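Local coordinates for scyllo-inosose 3-dehydrogenase (Thermotoga maritima, PDB 3IP1), which catalyses the NAD(+)-dependent oxidation of scyllo-inosose to 3-dehydro-scyllo-inosose and probably serves in myo-inositol degradation, at residues L295-I300 / I324-E329. Residues are numbered along the deposited sequence; the frame is centred on the assembly and turned at random.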
loop_
_atom_site.group_PDB
_atom_site.type_symbol
_atom_site.label_atom_id
_atom_site.label_comp_id
_atom_site.label_asym_id
_atom_site.label_seq_id
_atom_site.Cartn_x
_atom_site.Cartn_y
_atom_site.Cartn_z
ATOM N N LEU A 295 -24.297 -19.134 -2.718
ATOM C CA LEU A 295 -25.532 -18.729 -3.429
ATOM C C LEU A 295 -25.426 -17.361 -4.114
ATOM O O LEU A 295 -26.057 -17.127 -5.148
ATOM C CB LEU A 295 -26.766 -18.709 -2.505
ATOM C CG LEU A 295 -27.221 -19.904 -1.640
ATOM C CD1 LEU A 295 -28.583 -19.598 -0.990
ATOM C CD2 LEU A 295 -27.272 -21.241 -2.407
ATOM N N VAL A 296 -24.662 -16.443 -3.524
ATOM C CA VAL A 296 -24.575 -15.086 -4.075
ATOM C C VAL A 296 -23.343 -14.841 -4.955
ATOM O O VAL A 296 -23.267 -13.820 -5.610
ATOM C CB VAL A 296 -24.671 -13.985 -2.989
ATOM C CG1 VAL A 296 -26.087 -13.919 -2.415
ATOM C CG2 VAL A 296 -23.617 -14.196 -1.898
ATOM N N TRP A 297 -22.401 -15.781 -4.971
ATOM C CA TRP A 297 -21.165 -15.587 -5.712
ATOM C C TRP A 297 -21.370 -15.384 -7.213
ATOM O O TRP A 297 -20.759 -14.481 -7.789
ATOM C CB TRP A 297 -20.178 -16.735 -5.481
ATOM C CG TRP A 297 -18.777 -16.307 -5.686
ATOM C CD1 TRP A 297 -18.023 -16.483 -6.805
ATOM C CD2 TRP A 297 -17.949 -15.598 -4.747
ATOM N NE1 TRP A 297 -16.772 -15.938 -6.624
ATOM C CE2 TRP A 297 -16.705 -15.382 -5.371
ATOM C CE3 TRP A 297 -18.143 -15.131 -3.441
ATOM C CZ2 TRP A 297 -15.642 -14.723 -4.725
ATOM C CZ3 TRP A 297 -17.094 -14.468 -2.796
ATOM C CH2 TRP A 297 -15.860 -14.274 -3.442
ATOM N N PRO A 298 -22.208 -16.231 -7.860
ATOM C CA PRO A 298 -22.420 -16.053 -9.301
ATOM C C PRO A 298 -22.914 -14.645 -9.647
ATOM O O PRO A 298 -22.475 -14.052 -10.645
ATOM C CB PRO A 298 -23.492 -17.109 -9.629
ATOM C CG PRO A 298 -23.305 -18.158 -8.591
ATOM C CD PRO A 298 -22.895 -17.440 -7.350
ATOM N N GLN A 299 -23.815 -14.113 -8.829
ATOM C CA GLN A 299 -24.304 -12.761 -9.043
ATOM C C GLN A 299 -23.241 -11.684 -8.818
ATOM O O GLN A 299 -23.218 -10.692 -9.528
ATOM C CB GLN A 299 -25.493 -12.488 -8.151
ATOM C CG GLN A 299 -26.566 -13.547 -8.267
ATOM C CD GLN A 299 -27.608 -13.368 -7.210
ATOM O OE1 GLN A 299 -28.266 -12.330 -7.150
ATOM N NE2 GLN A 299 -27.746 -14.360 -6.345
ATOM N N ILE A 300 -22.383 -11.868 -7.820
ATOM C CA ILE A 300 -21.290 -10.928 -7.573
ATOM C C ILE A 300 -20.346 -10.964 -8.760
ATOM O O ILE A 300 -19.946 -9.924 -9.284
ATOM C CB ILE A 300 -20.479 -11.284 -6.290
ATOM C CG1 ILE A 300 -21.316 -11.083 -5.027
ATOM C CG2 ILE A 300 -19.208 -10.411 -6.181
ATOM C CD1 ILE A 300 -20.661 -11.681 -3.755
ATOM N N ILE A 324 -17.132 -22.094 -2.463
ATOM C CA ILE A 324 -17.540 -20.999 -3.326
ATOM C C ILE A 324 -17.159 -21.357 -4.777
ATOM O O ILE A 324 -16.030 -21.797 -5.037
ATOM C CB ILE A 324 -16.857 -19.698 -2.872
ATOM C CG1 ILE A 324 -17.335 -19.322 -1.466
ATOM C CG2 ILE A 324 -17.077 -18.576 -3.872
ATOM C CD1 ILE A 324 -16.314 -18.570 -0.685
ATOM N N PRO A 325 -18.105 -21.170 -5.722
ATOM C CA PRO A 325 -17.825 -21.470 -7.121
ATOM C C PRO A 325 -17.117 -20.287 -7.816
ATOM O O PRO A 325 -17.727 -19.524 -8.575
ATOM C CB PRO A 325 -19.223 -21.766 -7.701
ATOM C CG PRO A 325 -20.171 -20.939 -6.848
ATOM C CD PRO A 325 -19.449 -20.583 -5.553
ATOM N N LEU A 326 -15.825 -20.178 -7.539
ATOM C CA LEU A 326 -14.951 -19.135 -8.058
ATOM C C LEU A 326 -14.561 -19.351 -9.521
ATOM O O LEU A 326 -14.029 -20.382 -9.893
ATOM C CB LEU A 326 -13.679 -19.055 -7.190
ATOM C CG LEU A 326 -12.535 -18.161 -7.671
ATOM C CD1 LEU A 326 -13.010 -16.713 -7.780
ATOM C CD2 LEU A 326 -11.324 -18.278 -6.723
ATOM N N THR A 327 -14.828 -18.338 -10.332
ATOM C CA THR A 327 -14.401 -18.321 -11.715
ATOM C C THR A 327 -13.154 -17.429 -11.758
ATOM O O THR A 327 -13.274 -16.195 -11.728
ATOM C CB THR A 327 -15.480 -17.693 -12.610
ATOM O OG1 THR A 327 -16.762 -18.234 -12.275
ATOM C CG2 THR A 327 -15.173 -17.902 -14.112
ATOM N N GLY A 328 -11.980 -18.050 -11.826
ATOM C CA GLY A 328 -10.705 -17.321 -11.851
ATOM C C GLY A 328 -10.680 -16.211 -12.891
ATOM O O GLY A 328 -10.248 -15.083 -12.605
ATOM N N GLU A 329 -11.181 -16.526 -14.083
ATOM C CA GLU A 329 -11.155 -15.612 -15.228
ATOM C C GLU A 329 -11.757 -14.253 -14.926
ATOM O O GLU A 329 -11.257 -13.226 -15.389
ATOM C CB GLU A 329 -11.890 -16.247 -16.407
ATOM C CG GLU A 329 -12.058 -15.336 -17.623
ATOM C CD GLU A 329 -12.404 -16.105 -18.876
ATOM O OE1 GLU A 329 -11.631 -17.019 -19.223
ATOM O OE2 GLU A 329 -13.438 -15.800 -19.512
#
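The axis of helix segment 295-300 runs 23° from parallel to that of strand 324-326, with a closest approach of 7.6 Å and Trp297 abreast of Pro325. One indole carries most of the contact. With CG anti to the backbone N (chi1 -154°), Trp297 reaches toward the strand, and Ile324 sets its CG2 branch over one face of the ring. That methyl lies 3.3 Å from the centroid of the five-membered ring and 17° off its normal, the geometry of a CH-pi contact; the approach is tight, CG2 standing 3.2 Å from Trp297 CD2. Pro325 packs at the root of the side chain, its CD 3.9 Å from Trp297 CB, while Leu326 places CD1 4.0 Å from Trp297 NE1. Pro325 is also the centre of an inverse gamma turn, marked by the weak bond from Leu326 N to Ile324 O (3.0 Å). An alanine in place of Trp297 would probably loosen the helix against the strand, since the CH-pi contact and the packing on Leu326 would go with the indole. Within the Rossmann-type domain, Trp297 also touches Val314 and Ile316 of strand 313-316 and Phe331 of helix 328-333, so it joins the parallel sheet to the subunit interface, where Ile324 and Leu326 pair in an antiparallel ladder with a strand of the second subunit.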